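Local coordinates for protein haloperoxidase (Corallina officinalis, PDB 1QHB) that uses bound vanadate and hydrogen peroxide to brominate organic substrates, as a homododecamer that also binds calcium for stability, at residues L295-D300 and D456-P461; A338-C343 and H378-V383; N417-L422 and K463-P468. One frame throughout, in Å; residues are numbered along the deposited sequence.

From the N terminus, helix 295-302 supplies the first half of interaction 1, which stays open for 155 residues. Within that loop, helix 337-349 and helix 376-402 pair in interaction 2, a short closure nested inside interaction 1, on the other side of the chain's centre and about 43 Å away between contact centres. Helix 407-422 then opens interaction 3 before residues 456-461 close interaction 1; residues 463-468 close interaction 3, so interactions 1 and 3 cross. One loop, following helix 439-456, thus ties helix 295-302 to the end of helix 407-422 at the surface. The crossing contacts touch, with Leu-466 CD1 3.6 Å from Leu-295 N, while interaction 2 lies buried among helices of the vanadium haloperoxidase fold.

Interaction 1: residues L295-D300 and D456-P461; sequences LKVFLD and DGDVSP
Ser-460 sits against the first turn of helix 295-302, its OG accepting a hydrogen bond from Lys-296 N at 3.3 Å, nearly straight with an N-H...O angle of 165°. The serine torsion puts OG anti to its own carbonyl carbon, beside the backbone N (chi1 -60°), facing the Lys-296 N-H; CB itself packs on Leu-295 CB at 3.9 Å. The same OG is hydrogen-bonded to OD1 of Asp-294, the residue just before the helix. At the helix start, Ser-460 OG thus takes the N-H of Lys-296 and Asp-294 OD2 that of Val-297.

The Lys-296 side chain meets the loop atom by atom. Its CB lies 3.8 Å from Ser-460 OG, and CG comes closer, 3.4 Å from that oxygen. Beyond CG the chain is extended, and CD faces two oxygens, Ser-460 OG and Val-459 O, 3.9 Å from Val-459 O. CE then meets Pro-461 CD at 4.3 Å, while NZ at the tip touches nothing of residues 456-461.

One residue further along the helix, Val-297 CG2 touches Asp-458 OD2 at 3.8 Å, the two side chains crossing at about a right angle. The arrangement joins a helix N terminus to an extended loop that leaves helix 439-456 through a Schellman motif, with Gly-457 at positive phi as the first non-helical residue.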
ATOM      1  N   LEU A 295     -45.120 -31.552 -38.042  1.00 17.25           N
ATOM      2  CA  LEU A 295     -44.312 -32.185 -37.031  1.00 17.20           C
ATOM      3  C   LEU A 295     -42.937 -32.611 -37.463  1.00 18.09           C
ATOM      4  O   LEU A 295     -41.950 -32.292 -36.736  1.00 17.59           O
ATOM      5  CB  LEU A 295     -45.027 -33.425 -36.470  1.00 20.10           C
ATOM      6  CG  LEU A 295     -44.303 -34.020 -35.238  1.00 24.30           C
ATOM      7  CD1 LEU A 295     -44.284 -32.960 -34.144  1.00 12.83           C
ATOM      8  CD2 LEU A 295     -44.970 -35.316 -34.792  1.00 18.80           C
ATOM      9  N   LYS A 296     -42.808 -33.306 -38.610  1.00 17.61           N
ATOM     10  CA  LYS A 296     -41.419 -33.703 -38.961  1.00 17.45           C
ATOM     11  C   LYS A 296     -40.509 -32.561 -39.300  1.00 15.80           C
ATOM     12  O   LYS A 296     -39.310 -32.647 -38.966  1.00 18.96           O
ATOM     13  CB  LYS A 296     -41.464 -34.718 -40.105  1.00 22.67           C
ATOM     14  CG  LYS A 296     -42.176 -35.997 -39.642  1.00 23.60           C
ATOM     15  CD  LYS A 296     -42.291 -36.907 -40.876  1.00 33.20           C
ATOM     16  CE  LYS A 296     -42.812 -38.275 -40.443  1.00 35.15           C
ATOM     17  NZ  LYS A 296     -42.405 -39.292 -41.458  1.00 51.62           N
ATOM     18  N   VAL A 297     -41.017 -31.518 -39.978  1.00 13.11           N
ATOM     19  CA  VAL A 297     -40.156 -30.347 -40.299  1.00 15.86           C
ATOM     20  C   VAL A 297     -39.832 -29.624 -38.998  1.00 16.81           C
ATOM     21  O   VAL A 297     -38.696 -29.229 -38.744  1.00 16.29           O
ATOM     22  CB  VAL A 297     -40.911 -29.395 -41.224  1.00 17.08           C
ATOM     23  CG1 VAL A 297     -40.180 -28.103 -41.442  1.00 12.48           C
ATOM     24  CG2 VAL A 297     -41.263 -30.080 -42.549  1.00 16.75           C
ATOM     25  N   PHE A 298     -40.807 -29.490 -38.090  1.00 14.27           N
ATOM     26  CA  PHE A 298     -40.564 -28.889 -36.781  1.00 13.41           C
ATOM     27  C   PHE A 298     -39.473 -29.645 -36.011  1.00 16.18           C
ATOM     28  O   PHE A 298     -38.523 -29.024 -35.534  1.00 14.63           O
ATOM     29  CB  PHE A 298     -41.874 -28.873 -36.009  1.00 13.19           C
ATOM     30  CG  PHE A 298     -41.675 -28.643 -34.525  1.00 14.36           C
ATOM     31  CD1 PHE A 298     -41.635 -27.342 -34.022  1.00  9.17           C
ATOM     32  CD2 PHE A 298     -41.528 -29.729 -33.656  1.00  9.99           C
ATOM     33  CE1 PHE A 298     -41.457 -27.142 -32.649  1.00 11.04           C
ATOM     34  CE2 PHE A 298     -41.311 -29.517 -32.309  1.00 14.45           C
ATOM     35  CZ  PHE A 298     -41.281 -28.227 -31.808  1.00 10.41           C
ATOM     36  N   LEU A 299     -39.465 -30.982 -36.030  1.00 15.46           N
ATOM     37  CA  LEU A 299     -38.432 -31.752 -35.320  1.00 11.50           C
ATOM     38  C   LEU A 299     -37.095 -31.608 -35.985  1.00 16.14           C
ATOM     39  O   LEU A 299     -36.101 -31.454 -35.272  1.00 19.08           O
ATOM     40  CB  LEU A 299     -38.821 -33.212 -35.235  1.00 12.21           C
ATOM     41  CG  LEU A 299     -40.074 -33.511 -34.409  1.00 18.04           C
ATOM     42  CD1 LEU A 299     -40.469 -34.990 -34.570  1.00 13.75           C
ATOM     43  CD2 LEU A 299     -39.827 -33.232 -32.938  1.00 12.93           C
ATOM     44  N   ASP A 300     -37.073 -31.518 -37.329  1.00 15.03           N
ATOM     45  CA  ASP A 300     -35.793 -31.279 -38.003  1.00 12.10           C
ATOM     46  C   ASP A 300     -35.206 -29.950 -37.584  1.00 15.24           C
ATOM     47  O   ASP A 300     -33.993 -29.778 -37.450  1.00 14.87           O
ATOM     48  CB  ASP A 300     -35.998 -31.274 -39.547  1.00 15.01           C
ATOM     49  CG  ASP A 300     -36.214 -32.711 -40.030  1.00 22.59           C
ATOM     50  OD1 ASP A 300     -35.783 -33.675 -39.348  1.00 17.80           O
ATOM     51  OD2 ASP A 300     -36.873 -32.891 -41.092  1.00 19.10           O
ATOM     52  N   ASP A 456     -48.201 -27.202 -48.591  1.00 28.62           N
ATOM     53  CA  ASP A 456     -46.776 -27.438 -48.784  1.00 27.25           C
ATOM     54  C   ASP A 456     -46.475 -28.869 -49.214  1.00 28.78           C
ATOM     55  O   ASP A 456     -45.330 -29.115 -49.558  1.00 31.27           O
ATOM     56  CB  ASP A 456     -45.900 -27.153 -47.567  1.00 24.03           C
ATOM     57  CG  ASP A 456     -46.033 -25.807 -46.919  1.00 24.60           C
ATOM     58  OD1 ASP A 456     -46.080 -24.767 -47.614  1.00 29.82           O
ATOM     59  OD2 ASP A 456     -46.087 -25.788 -45.659  1.00 25.50           O
ATOM     60  N   GLY A 457     -47.426 -29.770 -49.065  1.00 31.52           N
ATOM     61  CA  GLY A 457     -47.225 -31.174 -49.390  1.00 33.65           C
ATOM     62  C   GLY A 457     -46.431 -31.906 -48.306  1.00 40.28           C
ATOM     63  O   GLY A 457     -45.635 -32.820 -48.540  1.00 40.77           O
ATOM     64  N   ASP A 458     -46.578 -31.454 -47.062  1.00 40.25           N
ATOM     65  CA  ASP A 458     -45.858 -32.013 -45.930  1.00 37.39           C
ATOM     66  C   ASP A 458     -46.803 -32.901 -45.141  1.00 38.72           C
ATOM     67  O   ASP A 458     -47.896 -32.493 -44.750  1.00 36.87           O
ATOM     68  CB  ASP A 458     -45.287 -30.948 -44.997  1.00 33.94           C
ATOM     69  CG  ASP A 458     -44.033 -30.318 -45.552  1.00 38.19           C
ATOM     70  OD1 ASP A 458     -43.345 -31.008 -46.337  1.00 37.42           O
ATOM     71  OD2 ASP A 458     -43.748 -29.145 -45.214  1.00 38.59           O
ATOM     72  N   VAL A 459     -46.427 -34.167 -44.973  1.00 41.64           N
ATOM     73  CA  VAL A 459     -47.301 -35.096 -44.256  1.00 40.78           C
ATOM     74  C   VAL A 459     -46.618 -35.686 -43.022  1.00 40.37           C
ATOM     75  O   VAL A 459     -45.464 -36.101 -43.004  1.00 39.20           O
ATOM     76  CB  VAL A 459     -47.834 -36.261 -45.108  1.00 46.02           C
ATOM     77  CG1 VAL A 459     -48.980 -36.930 -44.358  1.00 49.97           C
ATOM     78  CG2 VAL A 459     -48.311 -35.830 -46.486  1.00 47.55           C
ATOM     79  N   SER A 460     -47.389 -35.680 -41.935  1.00 38.37           N
ATOM     80  CA  SER A 460     -46.993 -36.227 -40.646  1.00 40.17           C
ATOM     81  C   SER A 460     -48.251 -36.773 -39.962  1.00 42.44           C
ATOM     82  O   SER A 460     -49.347 -36.247 -40.177  1.00 42.76           O
ATOM     83  CB  SER A 460     -46.374 -35.176 -39.719  1.00 30.85           C
ATOM     84  OG  SER A 460     -45.228 -34.628 -40.340  1.00 27.79           O
ATOM     85  N   PRO A 461     -48.099 -37.820 -39.162  1.00 44.88           N
ATOM     86  CA  PRO A 461     -49.221 -38.413 -38.470  1.00 44.27           C
ATOM     87  C   PRO A 461     -49.845 -37.432 -37.479  1.00 43.57           C
ATOM     88  O   PRO A 461     -49.161 -36.628 -36.845  1.00 43.54           O
ATOM     89  CB  PRO A 461     -48.635 -39.604 -37.731  1.00 44.56           C
ATOM     90  CG  PRO A 461     -47.233 -39.765 -38.187  1.00 47.19           C
ATOM     91  CD  PRO A 461     -46.813 -38.495 -38.865  1.00 44.95           C
TER

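Interaction 2: residues A338-C343 and H378-V383; sequences AYLNAC and HVLSLV
Cys-343 points its sulphur toward helix 376-402, where it meets both Val-379 and Leu-380 in an antiparallel helix pair of the mainly helical haloperoxidase fold. The two short segments run at 170° to each other with their axes 10.3 Å apart, and the packing between them is wholly apolar.

SG stands anti to the backbone N of Cys-343 (chi1 -168°), reaching Val-379 CG1 at 3.9 Å and Leu-380 CD2 at 4.0 Å. That valine methyl occupies the crowded position between its own backbone N and carbonyl carbon. Leu-340 has CG anti to its backbone N (chi1 164°), Leu-380 has CG anti to its carbonyl carbon, and the two cross at about a right angle with Leu-340 CD1 3.8 Å from Leu-380 CD2. One methyl thus serves two side chains of the facing helix. The backbone O of Leu-380 is hydrogen-bonded to Tyr-336 OH of the second subunit, so the pair also adjoins a subunit interface.

Tyr-339 contributes CB, while its ring turns off between helices 484-499 and 530-548. Its side chain lies about 6 Å from that of His-485, an active-site and vanadate-binding residue by similarity, so the tyrosine end of this pair lies close to the probable vanadate pocket. At the ring's base, Tyr-339 CB rests against Val-383 CG2 at 4.2 Å.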
ATOM      1  N   ALA A 338     -33.740   0.443 -35.288  1.00  8.70           N
ATOM      2  CA  ALA A 338     -34.954   1.213 -35.048  1.00  9.33           C
ATOM      3  C   ALA A 338     -34.652   2.508 -34.308  1.00 10.94           C
ATOM      4  O   ALA A 338     -35.306   3.498 -34.577  1.00 10.61           O
ATOM      5  CB  ALA A 338     -35.955   0.352 -34.270  1.00  5.22           C
ATOM      6  N   TYR A 339     -33.710   2.484 -33.370  1.00  8.34           N
ATOM      7  CA  TYR A 339     -33.408   3.604 -32.458  1.00  8.48           C
ATOM      8  C   TYR A 339     -32.488   4.581 -33.133  1.00 10.43           C
ATOM      9  O   TYR A 339     -32.553   5.809 -32.946  1.00 12.25           O
ATOM     10  CB  TYR A 339     -32.892   3.072 -31.094  1.00  8.13           C
ATOM     11  CG  TYR A 339     -33.649   1.761 -30.834  1.00  9.52           C
ATOM     12  CD1 TYR A 339     -34.979   1.750 -30.515  1.00  9.27           C
ATOM     13  CD2 TYR A 339     -32.994   0.558 -31.059  1.00  9.81           C
ATOM     14  CE1 TYR A 339     -35.673   0.546 -30.381  1.00  6.93           C
ATOM     15  CE2 TYR A 339     -33.657  -0.658 -30.941  1.00  9.12           C
ATOM     16  CZ  TYR A 339     -34.997  -0.658 -30.614  1.00 10.46           C
ATOM     17  OH  TYR A 339     -35.669  -1.850 -30.521  1.00 12.79           O
ATOM     18  N   LEU A 340     -31.632   4.077 -34.005  1.00  9.27           N
ATOM     19  CA  LEU A 340     -30.771   4.969 -34.779  1.00  9.04           C
ATOM     20  C   LEU A 340     -31.635   5.731 -35.782  1.00 10.33           C
ATOM     21  O   LEU A 340     -31.542   6.939 -35.951  1.00 10.21           O
ATOM     22  CB  LEU A 340     -29.662   4.146 -35.436  1.00  9.76           C
ATOM     23  CG  LEU A 340     -28.922   4.851 -36.580  1.00 12.57           C
ATOM     24  CD1 LEU A 340     -28.121   6.027 -36.062  1.00 10.89           C
ATOM     25  CD2 LEU A 340     -28.102   3.855 -37.367  1.00  9.93           C
ATOM     26  N   ASN A 341     -32.615   5.063 -36.374  1.00 11.94           N
ATOM     27  CA  ASN A 341     -33.527   5.720 -37.334  1.00 12.84           C
ATOM     28  C   ASN A 341     -34.401   6.733 -36.603  1.00 11.40           C
ATOM     29  O   ASN A 341     -34.634   7.760 -37.215  1.00 10.20           O
ATOM     30  CB  ASN A 341     -34.444   4.723 -38.050  1.00  8.53           C
ATOM     31  CG  ASN A 341     -33.659   3.796 -38.965  1.00 11.18           C
ATOM     32  OD1 ASN A 341     -34.289   2.868 -39.510  1.00 14.17           O
ATOM     33  ND2 ASN A 341     -32.357   3.987 -39.105  1.00  5.62           N
ATOM     34  N   ALA A 342     -34.818   6.409 -35.386  1.00  9.70           N
ATOM     35  CA  ALA A 342     -35.618   7.340 -34.589  1.00  8.62           C
ATOM     36  C   ALA A 342     -34.805   8.586 -34.292  1.00  9.03           C
ATOM     37  O   ALA A 342     -35.222   9.720 -34.519  1.00 10.98           O
ATOM     38  CB  ALA A 342     -36.030   6.704 -33.278  1.00  8.18           C
ATOM     39  N   CYS A 343     -33.546   8.345 -33.898  1.00  9.87           N
ATOM     40  CA  CYS A 343     -32.636   9.445 -33.679  1.00  6.68           C
ATOM     41  C   CYS A 343     -32.424  10.354 -34.858  1.00 10.94           C
ATOM     42  O   CYS A 343     -32.475  11.561 -34.671  1.00  9.85           O
ATOM     43  CB  CYS A 343     -31.273   8.896 -33.204  1.00  8.43           C
ATOM     44  SG  CYS A 343     -30.093  10.108 -32.548  1.00  9.32           S
ATOM     45  N   HIS A 378     -22.460  13.015 -30.400  1.00 10.63           N
ATOM     46  CA  HIS A 378     -22.419  12.364 -29.097  1.00 11.60           C
ATOM     47  C   HIS A 378     -23.519  11.326 -28.990  1.00 14.51           C
ATOM     48  O   HIS A 378     -23.241  10.160 -28.704  1.00 16.43           O
ATOM     49  CB  HIS A 378     -22.510  13.411 -28.026  1.00 10.79           C
ATOM     50  CG  HIS A 378     -22.208  12.942 -26.652  1.00 18.62           C
ATOM     51  ND1 HIS A 378     -22.190  13.807 -25.567  1.00 22.20           N
ATOM     52  CD2 HIS A 378     -21.897  11.704 -26.169  1.00 18.14           C
ATOM     53  CE1 HIS A 378     -21.872  13.100 -24.488  1.00 18.86           C
ATOM     54  NE2 HIS A 378     -21.696  11.837 -24.815  1.00 18.29           N
ATOM     55  N   VAL A 379     -24.785  11.752 -29.185  1.00 13.89           N
ATOM     56  CA  VAL A 379     -25.897  10.821 -29.119  1.00 11.15           C
ATOM     57  C   VAL A 379     -25.859   9.721 -30.187  1.00 12.15           C
ATOM     58  O   VAL A 379     -26.325   8.576 -30.004  1.00  9.32           O
ATOM     59  CB  VAL A 379     -27.247  11.566 -29.124  1.00 11.43           C
ATOM     60  CG1 VAL A 379     -27.620  12.249 -30.431  1.00  5.48           C
ATOM     61  CG2 VAL A 379     -28.338  10.572 -28.701  1.00  6.65           C
ATOM     62  N   LEU A 380     -25.329  10.027 -31.359  1.00 11.16           N
ATOM     63  CA  LEU A 380     -25.259   9.030 -32.440  1.00 11.80           C
ATOM     64  C   LEU A 380     -24.270   7.944 -32.065  1.00 12.06           C
ATOM     65  O   LEU A 380     -24.616   6.800 -32.383  1.00 10.92           O
ATOM     66  CB  LEU A 380     -24.872   9.659 -33.776  1.00  6.01           C
ATOM     67  CG  LEU A 380     -26.002  10.447 -34.477  1.00 14.39           C
ATOM     68  CD1 LEU A 380     -25.389  11.302 -35.571  1.00  8.10           C
ATOM     69  CD2 LEU A 380     -27.025   9.476 -35.038  1.00  9.57           C
ATOM     70  N   SER A 381     -23.160   8.221 -31.358  1.00 13.49           N
ATOM     71  CA  SER A 381     -22.298   7.104 -30.961  1.00 11.36           C
ATOM     72  C   SER A 381     -22.806   6.373 -29.726  1.00 10.85           C
ATOM     73  O   SER A 381     -22.698   5.155 -29.580  1.00 12.17           O
ATOM     74  CB  SER A 381     -20.877   7.579 -30.692  1.00 13.79           C
ATOM     75  OG  SER A 381     -20.117   7.673 -31.883  1.00 21.93           O
ATOM     76  N   LEU A 382     -23.345   7.153 -28.799  1.00 10.99           N
ATOM     77  CA  LEU A 382     -23.818   6.614 -27.520  1.00 12.18           C
ATOM     78  C   LEU A 382     -24.993   5.677 -27.707  1.00 13.11           C
ATOM     79  O   LEU A 382     -25.028   4.624 -27.057  1.00 12.84           O
ATOM     80  CB  LEU A 382     -24.118   7.756 -26.548  1.00 17.58           C
ATOM     81  CG  LEU A 382     -24.254   7.508 -25.051  1.00 21.32           C
ATOM     82  CD1 LEU A 382     -23.143   6.610 -24.541  1.00 10.00           C
ATOM     83  CD2 LEU A 382     -24.248   8.810 -24.252  1.00 22.37           C
ATOM     84  N   VAL A 383     -25.925   5.947 -28.648  1.00 11.38           N
ATOM     85  CA  VAL A 383     -27.079   5.058 -28.766  1.00 10.09           C
ATOM     86  C   VAL A 383     -26.700   3.682 -29.276  1.00 12.28           C
ATOM     87  O   VAL A 383     -27.378   2.650 -29.080  1.00 11.60           O
ATOM     88  CB  VAL A 383     -28.122   5.772 -29.640  1.00 13.53           C
ATOM     89  CG1 VAL A 383     -27.670   5.870 -31.099  1.00  8.99           C
ATOM     90  CG2 VAL A 383     -29.434   5.009 -29.586  1.00 12.49           C
TER

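Interaction 3: residues N417-L422 and K463-P468; sequences NKNAFL and KSFLLP
Lys-418 lays its aliphatic chain over one face of the Phe-465 ring, a CH-pi contact that helps fasten the C-terminal end of helix 407-422 to the long loop between helices 439-456 and 484-499 of the haloperoxidase fold. The two side chains cross at about a right angle. CG, anti to the backbone N (chi1 -179°), lies 3.6 Å from ring atom CE2; CD stands over the centre, 3.8 Å from the centroid, and CE continues to CE1 and CZ. NZ is too distant for more than a weak cation-pi attraction. Leu-442 of helix 439-456 packs against both side chains.

The carboxamide of Asn-419 spans the backbone of a single residue, Lys-463. ND2 donates to Lys-463 O at 2.8 Å, approaching from above the plane of that carbonyl, while OD1 accepts Lys-463 N in a longer, more bent bond of 3.2 Å and 138°. An alanine in place of this asparagine would remove both bonds and would probably leave the N-H and C=O of Lys-463 without these mates, the loop less firmly fixed to the helix.

Further out, Leu-422 crosses the Lys-463 side chain, CD1 to CE at 4.0 Å. Asn-419 OD1 also lies at the edge of the Phe-465 ring, near its plane and 3.9 Å from CE2.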
ATOM      1  N   ASN A 417     -48.780 -33.777 -26.714  1.00 19.95           N
ATOM      2  CA  ASN A 417     -49.720 -34.180 -25.672  1.00 20.88           C
ATOM      3  C   ASN A 417     -51.164 -34.311 -26.141  1.00 22.87           C
ATOM      4  O   ASN A 417     -51.911 -35.235 -25.739  1.00 23.29           O
ATOM      5  CB  ASN A 417     -49.667 -33.129 -24.568  1.00 13.28           C
ATOM      6  CG  ASN A 417     -50.692 -33.162 -23.465  1.00 21.33           C
ATOM      7  OD1 ASN A 417     -51.880 -32.847 -23.572  1.00 20.75           O
ATOM      8  ND2 ASN A 417     -50.267 -33.536 -22.262  1.00 16.76           N
ATOM      9  N   LYS A 418     -51.643 -33.313 -26.869  1.00 22.43           N
ATOM     10  CA  LYS A 418     -53.022 -33.348 -27.350  1.00 20.70           C
ATOM     11  C   LYS A 418     -53.222 -34.510 -28.350  1.00 24.99           C
ATOM     12  O   LYS A 418     -54.227 -35.219 -28.223  1.00 24.14           O
ATOM     13  CB  LYS A 418     -53.396 -32.008 -27.979  1.00 23.22           C
ATOM     14  CG  LYS A 418     -54.830 -31.938 -28.489  1.00 26.55           C
ATOM     15  CD  LYS A 418     -55.348 -30.505 -28.378  1.00 28.93           C
ATOM     16  CE  LYS A 418     -56.820 -30.416 -28.737  1.00 35.05           C
ATOM     17  NZ  LYS A 418     -57.675 -31.185 -27.801  1.00 39.27           N
ATOM     18  N   ASN A 419     -52.324 -34.800 -29.289  1.00 23.35           N
ATOM     19  CA  ASN A 419     -52.449 -35.932 -30.182  1.00 26.56           C
ATOM     20  C   ASN A 419     -52.435 -37.245 -29.401  1.00 29.86           C
ATOM     21  O   ASN A 419     -53.306 -38.119 -29.628  1.00 30.02           O
ATOM     22  CB  ASN A 419     -51.333 -35.960 -31.231  1.00 23.63           C
ATOM     23  CG  ASN A 419     -51.723 -35.039 -32.376  1.00 29.08           C
ATOM     24  OD1 ASN A 419     -52.802 -35.223 -32.944  1.00 31.30           O
ATOM     25  ND2 ASN A 419     -50.898 -34.069 -32.716  1.00 24.34           N
ATOM     26  N   ALA A 420     -51.537 -37.409 -28.429  1.00 29.78           N
ATOM     27  CA  ALA A 420     -51.539 -38.612 -27.593  1.00 28.91           C
ATOM     28  C   ALA A 420     -52.860 -38.757 -26.847  1.00 29.70           C
ATOM     29  O   ALA A 420     -53.419 -39.841 -26.663  1.00 31.68           O
ATOM     30  CB  ALA A 420     -50.457 -38.551 -26.524  1.00 23.51           C
ATOM     31  N   PHE A 421     -53.397 -37.654 -26.350  1.00 29.49           N
ATOM     32  CA  PHE A 421     -54.653 -37.703 -25.620  1.00 29.96           C
ATOM     33  C   PHE A 421     -55.788 -38.271 -26.454  1.00 34.44           C
ATOM     34  O   PHE A 421     -56.585 -39.044 -25.913  1.00 38.52           O
ATOM     35  CB  PHE A 421     -55.025 -36.324 -25.111  1.00 31.31           C
ATOM     36  CG  PHE A 421     -56.363 -36.220 -24.445  1.00 40.48           C
ATOM     37  CD1 PHE A 421     -56.553 -36.697 -23.166  1.00 46.52           C
ATOM     38  CD2 PHE A 421     -57.427 -35.636 -25.109  1.00 42.43           C
ATOM     39  CE1 PHE A 421     -57.788 -36.601 -22.551  1.00 52.21           C
ATOM     40  CE2 PHE A 421     -58.669 -35.546 -24.500  1.00 52.61           C
ATOM     41  CZ  PHE A 421     -58.848 -36.017 -23.211  1.00 52.89           C
ATOM     42  N   LEU A 422     -55.926 -37.895 -27.711  1.00 33.05           N
ATOM     43  CA  LEU A 422     -57.001 -38.356 -28.566  1.00 36.77           C
ATOM     44  C   LEU A 422     -56.819 -39.843 -28.862  1.00 37.26           C
ATOM     45  O   LEU A 422     -57.832 -40.525 -29.028  1.00 43.27           O
ATOM     46  CB  LEU A 422     -57.149 -37.562 -29.862  1.00 32.26           C
ATOM     47  CG  LEU A 422     -57.366 -36.055 -29.759  1.00 29.29           C
ATOM     48  CD1 LEU A 422     -57.112 -35.450 -31.139  1.00 33.79           C
ATOM     49  CD2 LEU A 422     -58.747 -35.685 -29.261  1.00 29.19           C
ATOM     50  N   LYS A 463     -53.033 -34.583 -36.110  1.00 36.02           N
ATOM     51  CA  LYS A 463     -53.379 -33.186 -36.359  1.00 31.18           C
ATOM     52  C   LYS A 463     -52.127 -32.396 -35.935  1.00 27.80           C
ATOM     53  O   LYS A 463     -51.236 -32.967 -35.272  1.00 23.74           O
ATOM     54  CB  LYS A 463     -54.583 -32.742 -35.553  1.00 32.51           C
ATOM     55  CG  LYS A 463     -55.896 -33.394 -35.939  1.00 38.26           C
ATOM     56  CD  LYS A 463     -57.079 -32.530 -35.542  1.00 41.75           C
ATOM     57  CE  LYS A 463     -57.679 -32.976 -34.229  1.00 51.77           C
ATOM     58  NZ  LYS A 463     -58.818 -32.084 -33.867  1.00 67.55           N
ATOM     59  N   SER A 464     -52.040 -31.128 -36.339  1.00 23.22           N
ATOM     60  CA  SER A 464     -50.869 -30.373 -35.918  1.00 18.61           C
ATOM     61  C   SER A 464     -51.325 -29.216 -35.042  1.00 19.05           C
ATOM     62  O   SER A 464     -52.100 -28.395 -35.555  1.00 16.25           O
ATOM     63  CB  SER A 464     -50.084 -29.822 -37.109  1.00 21.91           C
ATOM     64  OG  SER A 464     -49.268 -28.772 -36.593  1.00 23.41           O
ATOM     65  N   PHE A 465     -50.922 -29.222 -33.750  1.00 16.17           N
ATOM     66  CA  PHE A 465     -51.306 -28.070 -32.933  1.00 13.53           C
ATOM     67  C   PHE A 465     -50.088 -27.157 -32.736  1.00 13.62           C
ATOM     68  O   PHE A 465     -50.084 -26.326 -31.839  1.00 15.05           O
ATOM     69  CB  PHE A 465     -51.913 -28.502 -31.596  1.00 13.43           C
ATOM     70  CG  PHE A 465     -53.088 -29.443 -31.823  1.00 22.28           C
ATOM     71  CD1 PHE A 465     -54.358 -28.943 -32.077  1.00 21.43           C
ATOM     72  CD2 PHE A 465     -52.906 -30.812 -31.765  1.00 18.16           C
ATOM     73  CE1 PHE A 465     -55.418 -29.805 -32.280  1.00 23.05           C
ATOM     74  CE2 PHE A 465     -53.978 -31.676 -31.968  1.00 22.31           C
ATOM     75  CZ  PHE A 465     -55.236 -31.182 -32.256  1.00 21.36           C
ATOM     76  N   LEU A 466     -49.024 -27.295 -33.537  1.00 10.45           N
ATOM     77  CA  LEU A 466     -47.848 -26.493 -33.454  1.00 12.69           C
ATOM     78  C   LEU A 466     -48.122 -24.999 -33.641  1.00 15.66           C
ATOM     79  O   LEU A 466     -49.082 -24.583 -34.302  1.00 14.72           O
ATOM     80  CB  LEU A 466     -46.876 -26.951 -34.538  1.00 10.64           C
ATOM     81  CG  LEU A 466     -46.476 -28.432 -34.383  1.00 16.41           C
ATOM     82  CD1 LEU A 466     -45.878 -28.855 -35.718  1.00 13.38           C
ATOM     83  CD2 LEU A 466     -45.553 -28.648 -33.203  1.00 13.75           C
ATOM     84  N   LEU A 467     -47.241 -24.178 -33.044  1.00 12.05           N
ATOM     85  CA  LEU A 467     -47.403 -22.723 -33.212  1.00 14.15           C
ATOM     86  C   LEU A 467     -46.807 -22.368 -34.566  1.00 12.56           C
ATOM     87  O   LEU A 467     -45.626 -22.608 -34.850  1.00 15.19           O
ATOM     88  CB  LEU A 467     -46.658 -22.043 -32.041  1.00  8.52           C
ATOM     89  CG  LEU A 467     -46.516 -20.519 -32.136  1.00 13.83           C
ATOM     90  CD1 LEU A 467     -47.808 -19.813 -31.824  1.00  6.43           C
ATOM     91  CD2 LEU A 467     -45.495 -20.003 -31.114  1.00 10.38           C
ATOM     92  N   PRO A 468     -47.583 -21.788 -35.468  1.00 13.00           N
ATOM     93  CA  PRO A 468     -47.113 -21.396 -36.781  1.00 12.97           C
ATOM     94  C   PRO A 468     -46.011 -20.362 -36.624  1.00 15.16           C
ATOM     95  O   PRO A 468     -46.205 -19.370 -35.933  1.00 13.89           O
ATOM     96  CB  PRO A 468     -48.350 -20.906 -37.517  1.00 12.81           C
ATOM     97  CG  PRO A 468     -49.538 -21.414 -36.738  1.00 11.25           C
ATOM     98  CD  PRO A 468     -49.037 -21.454 -35.298  1.00 12.75           C
TER